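Local structure of phosphate ABC transporter, periplasmic phosphate-binding protein (Borrelia burgdorferi, 4N13) at residues 87-92 with 184-189; 101-106 with 204-209; 107-112 with 150-155. The protein binds inorganic phosphate with micromolar affinity as the solute-binding lipoprotein of the PstSACB ABC transporter, which imports phosphate into the cell. All coordinates share one frame; numbering follows the deposited sequence.

Contact 1 of 3, residues 87-92 with 184-189; sequences DALIFI and IGYIGL
Ile-90 and Ile-187 face each other as a hydrogen-bonded pair of antiparallel strands, their backbones joined in both directions: Ile-90 N reaches Ile-187 O at 2.8 Å, and Ile-187 N returns to Ile-90 O. Ile-92 and Gly-185, two residues further along, form a second such pair. Along the Ile-187 side chain, CB leads to CG1, which sits between the backbone N and the carbonyl carbon (chi1 61°), 3.6 Å from Ile-90 CG1; with chi2 fully extended, CD1 runs on to Ile-92 CG2 at 3.9 Å. Gly-185 adds no side chain to this face, and helix 170-179 covers it. On the face of Phe-91 and Tyr-186, Tyr-186 CB lies over the Phe-91 ring, 3.9 Å from its centroid, a CH-pi contact; the two side chains point the same way, their ring planes oblique at 56°. Past the last strand pair, Leu-189 N bonds to Ala-88 O from above the carbonyl plane, and Leu-189 CD1 meets Ile-90 CG2. Leu-89 touches Ser-139, a phosphate-binding residue by similarity. The chemistry is that of a sheet interior: paired amides between two largely apolar layers, with Tyr-186 OH satisfied outside the contact by Asn-132.

Contact 2 of 3, residues 101-106 with 204-209; sequences NITEEN and SVNSTY
Asn-101, Asn-206 and Ser-204 carry most of this contact, in which a short parallel strand pair runs on into a tight turn on one side and the start of a helix on the other. Asn-101 extends its CG anti to the backbone N (chi1 -179°), and its OD1 accepts two bonds: from Ser-204 OG at 2.8 Å and from Ser-207 N, also at 2.8 Å. Both donors lie somewhat off the carbonyl plane. One amide oxygen thus ties the strand residue Ser-204 to the type I' turn that spans Val-205 to Thr-208. Thr-100 O is a second acceptor for Ser-204 OG, so the single hydroxyl proton is shared between the two or alternates.

Asn-206 sits in that turn and uses both ends of its amide. OD1 takes the N-H of Glu-104 at 2.9 Å, in the first turn of helix 104-111, while ND2 gives a hydrogen to Glu-104 OE1 at 3.0 Å. That carboxylate oxygen is met on its anti side, 31° out of the carboxylate plane, and the two flat groups are turned 58° apart. Farther back along the glutamate, CG touches Val-205 CG1 at 3.7 Å. Thr-103 is the N-cap of that helix, its OG1 accepting from Asn-106 N. Backbone bonds complete the join: Ile-102 N to Ser-204 O, and Asn-206 N to Ile-102 O at 2.9 Å.

Strand 101-102 thereby lies parallel to strand 201-205, which in turn pairs with strand 80-93. On the Ile-102 side of the strand pair, Ile-102 packs on Leu-107 and Ile-110 of helix 104-111, and Glu-104 touches Leu-147 of helix 138-151 as well as Thr-221.

Contact 3 of 3, residues 107-112 with 150-155; sequences LAKILN and KIFKTH
This is a small surface contact between residues at the C-terminal end of helix 104-111 and the end of helix 138-151, where the chain leaves it, made by apolar packing and one amide-on-ring stack, with no hydrogen bond across it. Phe-152, the first residue to leave helical geometry after helix 138-151, contributes most. The amide of Asn-112 lies nearly flat on one face of its ring, the two planes 9° apart. ND2 sits 3.4 Å from Phe-152 CZ, displaced toward the rim, and the amide carbon CG is close behind at 3.5 Å from the same atom. On the opposite face Ile-151 CG2 stands over the ring centre, 3.8 Å above the plane, which leaves the phenyl sandwiched between its own neighbour and the asparagine.

The ring edge points at helix 104-111. Ala-108 O meets Phe-152 CE1 in the plane of the ring at 3.5 Å, and Lys-109 CG comes to CZ at 3.9 Å, also near that plane. Ala-108 CB fits beside both residues, 3.7 Å from Ile-151 CG1 and 3.8 Å from Phe-152 CE1; at this point the CA atoms of Ala-108 and Ile-151 are 6.8 Å apart.

What fixes the amide lies outside the pair: Asn-112 ND2 bonds to Glu-157 O, and OD1 accepts from Glu-114 N. Those bonds hold the group in position to stack on the ring. Deeper in, Leu-107 and Leu-111 pack on Leu-147 of helix 138-151. The arrangement is an amide-aromatic stack near the C-terminal ends of two packed helices, within one lobe of the two-lobed periplasmic binding protein fold, away from the phosphate site.

Overall arrangement
Contact 1 is the buried core of the three, contact 2 is partly buried and contact 3 lies at the surface. Contacts 1 and 2 belong to the same sheet, since strand 201-205 pairs with both 80-93 and 101-102. Contacts 2 and 3 share helix 104-111, the former using its start and the latter its end. That helix also joins contact 3 to contact 1: Leu-107 and Leu-111 rest on Phe-91, and Leu-107 and Ile-110 on Ile-184. The chemistry shifts accordingly, from backbone ladders flanked by aliphatic and aromatic layers, through side-chain amides bonded to turn and helix N-H groups, to a ring packed without any hydrogen bond between its segments.

Contact 1 of 3, residues 87-92 with 184-189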
ATOM      1  N   ASP A  87       3.282  -1.570   0.578  1.00  8.49           N
ATOM      2  CA  ASP A  87       2.371  -0.960   1.532  1.00  9.66           C
ATOM      3  C   ASP A  87       1.084  -1.756   1.463  1.00  9.00           C
ATOM      4  O   ASP A  87       0.198  -1.494   0.634  1.00  9.37           O
ATOM      5  CB  ASP A  87       2.160   0.504   1.136  1.00 12.35           C
ATOM      6  CG  ASP A  87       1.072   1.166   1.913  1.00 18.60           C
ATOM      7  OD1 ASP A  87       0.792   0.693   3.025  1.00 20.40           O
ATOM      8  OD2 ASP A  87       0.513   2.169   1.411  1.00 23.43           O
ATOM      9  N   ALA A  88       0.994  -2.753   2.328  1.00  8.73           N
ATOM     10  CA  ALA A  88      -0.113  -3.704   2.321  1.00  8.32           C
ATOM     11  C   ALA A  88      -1.179  -3.375   3.346  1.00  7.15           C
ATOM     12  O   ALA A  88      -0.880  -2.858   4.425  1.00  8.27           O
ATOM     13  CB  ALA A  88       0.409  -5.123   2.560  1.00 10.13           C
ATOM     14  N   LEU A  89      -2.416  -3.714   3.017  1.00  6.63           N
ATOM     15  CA  LEU A  89      -3.541  -3.564   3.947  1.00  7.63           C
ATOM     16  C   LEU A  89      -4.219  -4.901   4.125  1.00  7.07           C
ATOM     17  O   LEU A  89      -4.225  -5.740   3.210  1.00  8.16           O
ATOM     18  CB  LEU A  89      -4.552  -2.534   3.452  1.00  9.47           C
ATOM     19  CG  LEU A  89      -3.948  -1.138   3.337  1.00 12.26           C
ATOM     20  CD1 LEU A  89      -3.431  -0.883   1.912  1.00 15.46           C
ATOM     21  CD2 LEU A  89      -4.942  -0.116   3.807  1.00 16.99           C
ATOM     22  N   ILE A  90      -4.813  -5.071   5.300  1.00  5.59           N
ATOM     23  CA  ILE A  90      -5.474  -6.307   5.668  1.00  4.88           C
ATOM     24  C   ILE A  90      -6.853  -5.979   6.227  1.00  4.72           C
ATOM     25  O   ILE A  90      -7.108  -4.864   6.692  1.00  5.95           O
ATOM     26  CB  ILE A  90      -4.631  -7.091   6.701  1.00  6.44           C
ATOM     27  CG1 ILE A  90      -4.582  -6.371   8.047  1.00  6.55           C
ATOM     28  CG2 ILE A  90      -3.230  -7.285   6.145  1.00  8.76           C
ATOM     29  CD1 ILE A  90      -3.734  -7.072   9.113  1.00  9.09           C
ATOM     30  N   PHE A  91      -7.742  -6.945   6.114  1.00  5.27           N
ATOM     31  CA  PHE A  91      -9.115  -6.808   6.568  1.00  5.65           C
ATOM     32  C   PHE A  91      -9.333  -7.605   7.846  1.00  5.09           C
ATOM     33  O   PHE A  91      -8.977  -8.790   7.929  1.00  6.84           O
ATOM     34  CB  PHE A  91     -10.067  -7.233   5.457  1.00  6.19           C
ATOM     35  CG  PHE A  91     -10.187  -6.178   4.396  1.00  7.71           C
ATOM     36  CD1 PHE A  91     -11.211  -5.250   4.459  1.00  8.43           C
ATOM     37  CD2 PHE A  91      -9.232  -6.031   3.412  1.00 10.38           C
ATOM     38  CE1 PHE A  91     -11.321  -4.226   3.520  1.00 10.81           C
ATOM     39  CE2 PHE A  91      -9.337  -4.990   2.469  1.00 11.81           C
ATOM     40  CZ  PHE A  91     -10.391  -4.119   2.538  1.00 10.68           C
ATOM     41  N   ILE A  92      -9.901  -6.941   8.835  1.00  5.94           N
ATOM     42  CA  ILE A  92     -10.159  -7.535  10.133  1.00  6.38           C
ATOM     43  C   ILE A  92     -11.651  -7.528  10.414  1.00  6.48           C
ATOM     44  O   ILE A  92     -12.389  -6.633   9.963  1.00  7.29           O
ATOM     45  CB  ILE A  92      -9.407  -6.825  11.276  1.00  7.33           C
ATOM     46  CG1 ILE A  92      -9.666  -5.325  11.295  1.00  8.66           C
ATOM     47  CG2 ILE A  92      -7.903  -7.098  11.139  1.00  8.42           C
ATOM     48  CD1 ILE A  92      -9.205  -4.658  12.566  1.00  9.14           C
ATOM     49  N   ILE A 184     -16.448  -5.222  10.063  1.00  5.78           N
ATOM     50  CA  ILE A 184     -15.290  -5.412   9.204  1.00  5.09           C
ATOM     51  C   ILE A 184     -14.654  -4.040   8.963  1.00  5.84           C
ATOM     52  O   ILE A 184     -15.354  -3.055   8.697  1.00  6.36           O
ATOM     53  CB  ILE A 184     -15.652  -6.119   7.859  1.00  6.67           C
ATOM     54  CG1 ILE A 184     -14.402  -6.290   6.987  1.00  6.89           C
ATOM     55  CG2 ILE A 184     -16.769  -5.387   7.097  1.00  7.19           C
ATOM     56  CD1 ILE A 184     -14.642  -7.174   5.782  1.00  7.85           C
ATOM     57  N   GLY A 185     -13.328  -3.995   9.025  1.00  5.55           N
ATOM     58  CA  GLY A 185     -12.553  -2.805   8.725  1.00  5.81           C
ATOM     59  C   GLY A 185     -11.235  -3.168   8.073  1.00  5.17           C
ATOM     60  O   GLY A 185     -10.928  -4.354   7.908  1.00  6.26           O
ATOM     61  N   TYR A 186     -10.443  -2.158   7.731  1.00  5.91           N
ATOM     62  CA  TYR A 186      -9.133  -2.393   7.137  1.00  6.22           C
ATOM     63  C   TYR A 186      -8.060  -1.578   7.810  1.00  6.64           C
ATOM     64  O   TYR A 186      -8.286  -0.450   8.235  1.00  6.48           O
ATOM     65  CB  TYR A 186      -9.113  -2.118   5.636  1.00  6.70           C
ATOM     66  CG  TYR A 186      -9.623  -0.765   5.181  1.00  6.72           C
ATOM     67  CD1 TYR A 186      -8.775   0.338   5.131  1.00  7.52           C
ATOM     68  CD2 TYR A 186     -10.935  -0.590   4.790  1.00  6.50           C
ATOM     69  CE1 TYR A 186      -9.226   1.559   4.709  1.00  7.65           C
ATOM     70  CE2 TYR A 186     -11.391   0.648   4.365  1.00  6.88           C
ATOM     71  CZ  TYR A 186     -10.523   1.724   4.328  1.00  7.78           C
ATOM     72  OH  TYR A 186     -10.915   2.965   3.877  1.00  8.48           O
ATOM     73  N   ILE A 187      -6.888  -2.190   7.933  1.00  5.72           N
ATOM     74  CA  ILE A 187      -5.729  -1.607   8.598  1.00  5.66           C
ATOM     75  C   ILE A 187      -4.452  -1.940   7.840  1.00  5.58           C
ATOM     76  O   ILE A 187      -4.411  -2.894   7.078  1.00  6.23           O
ATOM     77  CB  ILE A 187      -5.598  -2.093  10.080  1.00  7.04           C
ATOM     78  CG1 ILE A 187      -5.431  -3.611  10.134  1.00  7.44           C
ATOM     79  CG2 ILE A 187      -6.768  -1.613  10.914  1.00  7.49           C
ATOM     80  CD1 ILE A 187      -5.305  -4.189  11.546  1.00  9.29           C
ATOM     81  N   GLY A 188      -3.412  -1.164   8.086  1.00  5.85           N
ATOM     82  CA  GLY A 188      -2.113  -1.502   7.551  1.00  6.10           C
ATOM     83  C   GLY A 188      -1.600  -2.805   8.107  1.00  5.97           C
ATOM     84  O   GLY A 188      -1.850  -3.153   9.264  1.00  6.89           O
ATOM     85  N   LEU A 189      -0.814  -3.507   7.299  1.00  6.74           N
ATOM     86  CA  LEU A 189      -0.229  -4.775   7.688  1.00  6.92           C
ATOM     87  C   LEU A 189       0.543  -4.689   9.011  1.00  8.04           C
ATOM     88  O   LEU A 189       0.592  -5.662   9.775  1.00  9.38           O
ATOM     89  CB  LEU A 189       0.709  -5.254   6.575  1.00  7.11           C
ATOM     90  CG  LEU A 189       1.496  -6.531   6.834  1.00  8.54           C
ATOM     91  CD1 LEU A 189       0.555  -7.729   7.014  1.00 10.58           C
ATOM     92  CD2 LEU A 189       2.469  -6.742   5.672  1.00 11.01           C
TER

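Contact 2 of 3, residues 101-106 with 204-209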
ATOM      1  N   ASN A 101     -12.504 -16.264   4.907  1.00  8.70           N
ATOM      2  CA  ASN A 101     -12.004 -15.963   3.583  1.00  8.37           C
ATOM      3  C   ASN A 101     -13.015 -15.178   2.773  1.00  8.84           C
ATOM      4  O   ASN A 101     -14.218 -15.352   2.954  1.00 10.60           O
ATOM      5  CB  ASN A 101     -11.728 -17.266   2.832  1.00  9.02           C
ATOM      6  CG  ASN A 101     -11.182 -17.029   1.434  1.00  8.40           C
ATOM      7  OD1 ASN A 101     -10.101 -16.462   1.262  1.00  8.39           O
ATOM      8  ND2 ASN A 101     -11.943 -17.429   0.416  1.00 10.21           N
ATOM      9  N   ILE A 102     -12.528 -14.343   1.865  1.00  8.26           N
ATOM     10  CA  ILE A 102     -13.404 -13.601   0.984  1.00  9.01           C
ATOM     11  C   ILE A 102     -12.671 -13.367  -0.326  1.00  8.07           C
ATOM     12  O   ILE A 102     -11.454 -13.212  -0.350  1.00  8.64           O
ATOM     13  CB  ILE A 102     -13.853 -12.268   1.637  1.00  9.89           C
ATOM     14  CG1 ILE A 102     -15.022 -11.662   0.865  1.00 11.81           C
ATOM     15  CG2 ILE A 102     -12.686 -11.310   1.796  1.00 10.24           C
ATOM     16  CD1 ILE A 102     -15.806 -10.704   1.651  1.00 13.03           C
ATOM     17  N   THR A 103     -13.402 -13.390  -1.438  1.00  8.44           N
ATOM     18  CA  THR A 103     -12.801 -13.028  -2.715  1.00  8.96           C
ATOM     19  C   THR A 103     -12.729 -11.504  -2.828  1.00  7.45           C
ATOM     20  O   THR A 103     -13.510 -10.778  -2.185  1.00  8.99           O
ATOM     21  CB  THR A 103     -13.624 -13.551  -3.896  1.00  9.73           C
ATOM     22  OG1 THR A 103     -14.938 -13.001  -3.824  1.00 10.43           O
ATOM     23  CG2 THR A 103     -13.684 -15.069  -3.912  1.00 11.75           C
ATOM     24  N   GLU A 104     -11.826 -11.016  -3.671  1.00  9.06           N
ATOM     25  CA  GLU A 104     -11.749  -9.583  -3.916  1.00  9.52           C
ATOM     26  C   GLU A 104     -13.070  -9.022  -4.400  1.00 10.03           C
ATOM     27  O   GLU A 104     -13.462  -7.930  -4.003  1.00  9.66           O
ATOM     28  CB  GLU A 104     -10.660  -9.265  -4.938  1.00 13.28           C
ATOM     29  CG  GLU A 104      -9.263  -9.156  -4.341  1.00 14.20           C
ATOM     30  CD  GLU A 104      -8.282  -8.746  -5.387  1.00 16.10           C
ATOM     31  OE1 GLU A 104      -7.933  -9.627  -6.179  1.00 14.25           O
ATOM     32  OE2 GLU A 104      -7.878  -7.569  -5.422  1.00 19.20           O
ATOM     33  N   GLU A 105     -13.738  -9.759  -5.280  1.00  9.06           N
ATOM     34  CA  GLU A 105     -15.006  -9.308  -5.821  1.00  9.38           C
ATOM     35  C   GLU A 105     -16.036  -9.102  -4.713  1.00  8.80           C
ATOM     36  O   GLU A 105     -16.716  -8.067  -4.662  1.00 10.02           O
ATOM     37  CB  GLU A 105     -15.544 -10.291  -6.849  1.00 10.69           C
ATOM     38  CG  GLU A 105     -16.795  -9.781  -7.553  1.00 13.32           C
ATOM     39  CD  GLU A 105     -16.529  -8.813  -8.718  1.00 15.90           C
ATOM     40  OE1 GLU A 105     -17.483  -8.120  -9.122  1.00 21.19           O
ATOM     41  OE2 GLU A 105     -15.390  -8.732  -9.233  1.00 15.20           O
ATOM     42  N   ASN A 106     -16.173 -10.085  -3.827  1.00  8.69           N
ATOM     43  CA  ASN A 106     -17.153  -9.959  -2.764  1.00  8.71           C
ATOM     44  C   ASN A 106     -16.757  -8.903  -1.743  1.00  8.63           C
ATOM     45  O   ASN A 106     -17.613  -8.186  -1.207  1.00  9.22           O
ATOM     46  CB  ASN A 106     -17.426 -11.307  -2.101  1.00  9.57           C
ATOM     47  CG  ASN A 106     -18.318 -12.186  -2.941  1.00 11.80           C
ATOM     48  OD1 ASN A 106     -19.089 -11.690  -3.749  1.00 14.87           O
ATOM     49  ND2 ASN A 106     -18.228 -13.482  -2.751  1.00 14.22           N
ATOM     50  N   SER A 204      -8.342 -14.028   5.103  1.00  6.18           N
ATOM     51  CA  SER A 204      -7.648 -14.297   3.845  1.00  6.59           C
ATOM     52  C   SER A 204      -8.451 -13.700   2.700  1.00  6.34           C
ATOM     53  O   SER A 204      -9.688 -13.563   2.781  1.00  6.64           O
ATOM     54  CB  SER A 204      -7.414 -15.804   3.639  1.00  7.66           C
ATOM     55  OG  SER A 204      -8.616 -16.548   3.584  1.00  8.23           O
ATOM     56  N   VAL A 205      -7.737 -13.305   1.651  1.00  5.84           N
ATOM     57  CA  VAL A 205      -8.341 -12.710   0.462  1.00  5.76           C
ATOM     58  C   VAL A 205      -7.949 -13.588  -0.720  1.00  6.17           C
ATOM     59  O   VAL A 205      -6.765 -13.866  -0.941  1.00  6.72           O
ATOM     60  CB  VAL A 205      -7.855 -11.258   0.257  1.00  7.98           C
ATOM     61  CG1 VAL A 205      -8.449 -10.657  -1.013  1.00  9.23           C
ATOM     62  CG2 VAL A 205      -8.232 -10.409   1.451  1.00  8.99           C
ATOM     63  N   ASN A 206      -8.937 -14.086  -1.448  1.00  6.60           N
ATOM     64  CA  ASN A 206      -8.689 -15.043  -2.541  1.00  6.74           C
ATOM     65  C   ASN A 206      -7.878 -16.223  -1.986  1.00  6.95           C
ATOM     66  O   ASN A 206      -6.913 -16.669  -2.612  1.00  7.60           O
ATOM     67  CB  ASN A 206      -7.934 -14.426  -3.724  1.00  6.80           C
ATOM     68  CG  ASN A 206      -8.577 -13.192  -4.268  1.00  8.11           C
ATOM     69  OD1 ASN A 206      -9.784 -12.999  -4.188  1.00  8.71           O
ATOM     70  ND2 ASN A 206      -7.768 -12.379  -4.920  1.00 12.43           N
ATOM     71  N   SER A 207      -8.265 -16.704  -0.803  1.00  6.77           N
ATOM     72  CA  SER A 207      -7.630 -17.858  -0.171  1.00  7.82           C
ATOM     73  C   SER A 207      -6.175 -17.633   0.184  1.00  7.24           C
ATOM     74  O   SER A 207      -5.444 -18.587   0.400  1.00 10.39           O
ATOM     75  CB  SER A 207      -7.788 -19.112  -1.028  1.00  9.89           C
ATOM     76  OG  SER A 207      -9.153 -19.457  -1.136  1.00 13.04           O
ATOM     77  N   THR A 208      -5.800 -16.376   0.339  1.00  6.84           N
ATOM     78  CA  THR A 208      -4.419 -16.006   0.583  1.00  7.29           C
ATOM     79  C   THR A 208      -4.298 -15.125   1.822  1.00  6.84           C
ATOM     80  O   THR A 208      -4.917 -14.069   1.894  1.00  7.10           O
ATOM     81  CB  THR A 208      -3.836 -15.232  -0.616  1.00  7.82           C
ATOM     82  OG1 THR A 208      -4.112 -15.929  -1.832  1.00  9.12           O
ATOM     83  CG2 THR A 208      -2.332 -15.023  -0.459  1.00  8.75           C
ATOM     84  N   TYR A 209      -3.507 -15.562   2.797  1.00  8.24           N
ATOM     85  CA  TYR A 209      -3.186 -14.713   3.923  1.00  7.71           C
ATOM     86  C   TYR A 209      -2.056 -13.779   3.554  1.00  8.71           C
ATOM     87  O   TYR A 209      -1.163 -14.160   2.794  1.00  9.68           O
ATOM     88  CB  TYR A 209      -2.806 -15.551   5.143  1.00  8.68           C
ATOM     89  CG  TYR A 209      -4.023 -16.152   5.800  1.00  8.33           C
ATOM     90  CD1 TYR A 209      -4.887 -15.368   6.561  1.00  9.01           C
ATOM     91  CD2 TYR A 209      -4.334 -17.492   5.632  1.00  8.95           C
ATOM     92  CE1 TYR A 209      -6.005 -15.898   7.137  1.00 10.69           C
ATOM     93  CE2 TYR A 209      -5.448 -18.038   6.220  1.00 10.32           C
ATOM     94  CZ  TYR A 209      -6.284 -17.236   6.983  1.00 10.55           C
ATOM     95  OH  TYR A 209      -7.415 -17.760   7.588  1.00 13.13           O
TER

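Contact 3 of 3, residues 107-112 with 150-155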
ATOM      1  N   LEU A 107     -15.462  -8.789  -1.484  1.00  8.64           N
ATOM      2  CA  LEU A 107     -14.979  -7.766  -0.585  1.00  8.66           C
ATOM      3  C   LEU A 107     -15.328  -6.365  -1.122  1.00  8.06           C
ATOM      4  O   LEU A 107     -15.799  -5.500  -0.373  1.00  9.03           O
ATOM      5  CB  LEU A 107     -13.480  -7.944  -0.404  1.00  9.44           C
ATOM      6  CG  LEU A 107     -12.798  -7.013   0.595  1.00 11.03           C
ATOM      7  CD1 LEU A 107     -13.395  -7.104   1.979  1.00 10.95           C
ATOM      8  CD2 LEU A 107     -11.321  -7.369   0.667  1.00 11.62           C
ATOM      9  N   ALA A 108     -15.099  -6.149  -2.411  1.00  8.57           N
ATOM     10  CA  ALA A 108     -15.434  -4.874  -3.029  1.00  8.84           C
ATOM     11  C   ALA A 108     -16.925  -4.579  -2.937  1.00  8.27           C
ATOM     12  O   ALA A 108     -17.316  -3.435  -2.754  1.00  9.11           O
ATOM     13  CB  ALA A 108     -14.983  -4.856  -4.460  1.00  9.46           C
ATOM     14  N   LYS A 109     -17.765  -5.603  -3.044  1.00  8.19           N
ATOM     15  CA  LYS A 109     -19.203  -5.426  -2.930  1.00  8.75           C
ATOM     16  C   LYS A 109     -19.628  -5.137  -1.488  1.00  7.78           C
ATOM     17  O   LYS A 109     -20.641  -4.477  -1.268  1.00  9.68           O
ATOM     18  CB  LYS A 109     -19.915  -6.665  -3.477  1.00  9.85           C
ATOM     19  CG  LYS A 109     -19.869  -6.768  -4.995  1.00 11.02           C
ATOM     20  CD  LYS A 109     -20.450  -8.097  -5.471  1.00 14.10           C
ATOM     21  CE  LYS A 109     -20.473  -8.186  -6.976  1.00 15.95           C
ATOM     22  NZ  LYS A 109     -21.095  -9.453  -7.425  1.00 18.26           N
ATOM     23  N   ILE A 110     -18.878  -5.607  -0.485  1.00  8.24           N
ATOM     24  CA  ILE A 110     -19.145  -5.164   0.901  1.00  8.12           C
ATOM     25  C   ILE A 110     -18.779  -3.678   1.006  1.00  8.24           C
ATOM     26  O   ILE A 110     -19.531  -2.856   1.545  1.00  9.50           O
ATOM     27  CB  ILE A 110     -18.366  -6.008   1.943  1.00  8.44           C
ATOM     28  CG1 ILE A 110     -18.908  -7.435   1.963  1.00 10.32           C
ATOM     29  CG2 ILE A 110     -18.416  -5.350   3.308  1.00  9.09           C
ATOM     30  CD1 ILE A 110     -18.135  -8.397   2.824  1.00 11.91           C
ATOM     31  N   LEU A 111     -17.633  -3.326   0.450  1.00  8.07           N
ATOM     32  CA  LEU A 111     -17.139  -1.966   0.554  1.00  8.48           C
ATOM     33  C   LEU A 111     -18.028  -0.942  -0.121  1.00  7.82           C
ATOM     34  O   LEU A 111     -18.102   0.188   0.358  1.00  9.19           O
ATOM     35  CB  LEU A 111     -15.708  -1.869   0.007  1.00 10.57           C
ATOM     36  CG  LEU A 111     -14.671  -2.663   0.778  1.00 14.37           C
ATOM     37  CD1 LEU A 111     -13.344  -2.684   0.052  1.00 16.81           C
ATOM     38  CD2 LEU A 111     -14.502  -2.065   2.126  1.00 15.42           C
ATOM     39  N   ASN A 112     -18.653  -1.316  -1.239  1.00  8.29           N
ATOM     40  CA  ASN A 112     -19.495  -0.383  -1.965  1.00  9.77           C
ATOM     41  C   ASN A 112     -20.972  -0.513  -1.622  1.00 10.26           C
ATOM     42  O   ASN A 112     -21.790   0.211  -2.174  1.00 11.95           O
ATOM     43  CB  ASN A 112     -19.263  -0.469  -3.481  1.00 10.37           C
ATOM     44  CG  ASN A 112     -20.207  -1.403  -4.186  1.00 11.39           C
ATOM     45  OD1 ASN A 112     -20.648  -2.419  -3.638  1.00 11.07           O
ATOM     46  ND2 ASN A 112     -20.520  -1.069  -5.434  1.00 12.39           N
ATOM     47  N   LYS A 150     -10.946  -0.828  -9.398  1.00 14.56           N
ATOM     48  CA  LYS A 150     -10.587  -1.936 -10.280  1.00 15.07           C
ATOM     49  C   LYS A 150     -11.744  -2.903 -10.496  1.00 15.33           C
ATOM     50  O   LYS A 150     -11.899  -3.457 -11.577  1.00 18.38           O
ATOM     51  CB  LYS A 150      -9.365  -2.676  -9.748  1.00 17.68           C
ATOM     52  CG  LYS A 150      -8.136  -1.777  -9.700  1.00 19.96           C
ATOM     53  CD  LYS A 150      -6.844  -2.550  -9.594  1.00 22.08           C
ATOM     54  CE  LYS A 150      -5.665  -1.618  -9.450  1.00 23.63           C
ATOM     55  NZ  LYS A 150      -4.384  -2.364  -9.407  1.00 25.53           N
ATOM     56  N   ILE A 151     -12.576  -3.091  -9.478  1.00 12.86           N
ATOM     57  CA  ILE A 151     -13.647  -4.075  -9.581  1.00 12.60           C
ATOM     58  C   ILE A 151     -14.865  -3.523 -10.330  1.00 11.24           C
ATOM     59  O   ILE A 151     -15.530  -4.258 -11.055  1.00 12.50           O
ATOM     60  CB  ILE A 151     -14.079  -4.581  -8.175  1.00 14.56           C
ATOM     61  CG1 ILE A 151     -13.016  -5.471  -7.522  1.00 20.80           C
ATOM     62  CG2 ILE A 151     -15.397  -5.318  -8.249  1.00 16.45           C
ATOM     63  CD1 ILE A 151     -12.736  -6.718  -8.250  1.00 23.17           C
ATOM     64  N   PHE A 152     -15.166  -2.249 -10.121  1.00 10.67           N
ATOM     65  CA  PHE A 152     -16.388  -1.647 -10.657  1.00 10.22           C
ATOM     66  C   PHE A 152     -16.115  -0.758 -11.862  1.00 11.65           C
ATOM     67  O   PHE A 152     -15.115  -0.055 -11.915  1.00 13.82           O
ATOM     68  CB  PHE A 152     -17.104  -0.870  -9.556  1.00 12.38           C
ATOM     69  CG  PHE A 152     -17.538  -1.743  -8.424  1.00 11.85           C
ATOM     70  CD1 PHE A 152     -16.964  -1.635  -7.171  1.00 11.25           C
ATOM     71  CD2 PHE A 152     -18.495  -2.720  -8.623  1.00 12.73           C
ATOM     72  CE1 PHE A 152     -17.342  -2.466  -6.142  1.00 12.30           C
ATOM     73  CE2 PHE A 152     -18.887  -3.550  -7.585  1.00 13.67           C
ATOM     74  CZ  PHE A 152     -18.302  -3.420  -6.345  1.00 13.88           C
ATOM     75  N   LYS A 153     -17.029  -0.783 -12.817  1.00 14.92           N
ATOM     76  CA  LYS A 153     -16.845  -0.092 -14.078  1.00 16.74           C
ATOM     77  C   LYS A 153     -17.054   1.416 -13.983  1.00 17.12           C
ATOM     78  O   LYS A 153     -16.340   2.187 -14.620  1.00 19.54           O
ATOM     79  CB  LYS A 153     -17.812  -0.679 -15.109  1.00 19.14           C
ATOM     80  CG  LYS A 153     -17.581  -0.171 -16.513  1.00 20.57           C
ATOM     81  CD  LYS A 153     -18.484  -0.851 -17.539  1.00 22.95           C
ATOM     82  CE  LYS A 153     -19.902  -0.335 -17.433  1.00 25.03           C
ATOM     83  NZ  LYS A 153     -20.818  -0.926 -18.447  1.00 25.61           N
ATOM     84  N   THR A 154     -18.035   1.837 -13.196  1.00 16.94           N
ATOM     85  CA  THR A 154     -18.437   3.241 -13.168  1.00 18.26           C
ATOM     86  C   THR A 154     -18.049   3.942 -11.875  1.00 18.23           C
ATOM     87  O   THR A 154     -17.887   3.311 -10.835  1.00 16.75           O
ATOM     88  CB  THR A 154     -19.958   3.399 -13.350  1.00 19.34           C
ATOM     89  OG1 THR A 154     -20.628   2.930 -12.177  1.00 19.39           O
ATOM     90  CG2 THR A 154     -20.443   2.630 -14.581  1.00 20.02           C
ATOM     91  N   HIS A 155     -17.927   5.261 -11.940  1.00 19.12           N
ATOM     92  CA  HIS A 155     -17.582   6.044 -10.760  1.00 19.12           C
ATOM     93  C   HIS A 155     -18.628   5.876  -9.664  1.00 18.21           C
ATOM     94  O   HIS A 155     -18.280   5.750  -8.500  1.00 18.40           O
ATOM     95  CB  HIS A 155     -17.422   7.529 -11.109  1.00 24.13           C
ATOM     96  CG  HIS A 155     -16.242   7.818 -11.981  1.00 28.29           C
ATOM     97  ND1 HIS A 155     -14.944   7.704 -11.533  1.00 30.97           N
ATOM     98  CD2 HIS A 155     -16.161   8.226 -13.269  1.00 30.15           C
ATOM     99  CE1 HIS A 155     -14.113   8.019 -12.512  1.00 31.62           C
ATOM    100  NE2 HIS A 155     -14.827   8.339 -13.576  1.00 31.29           N
TER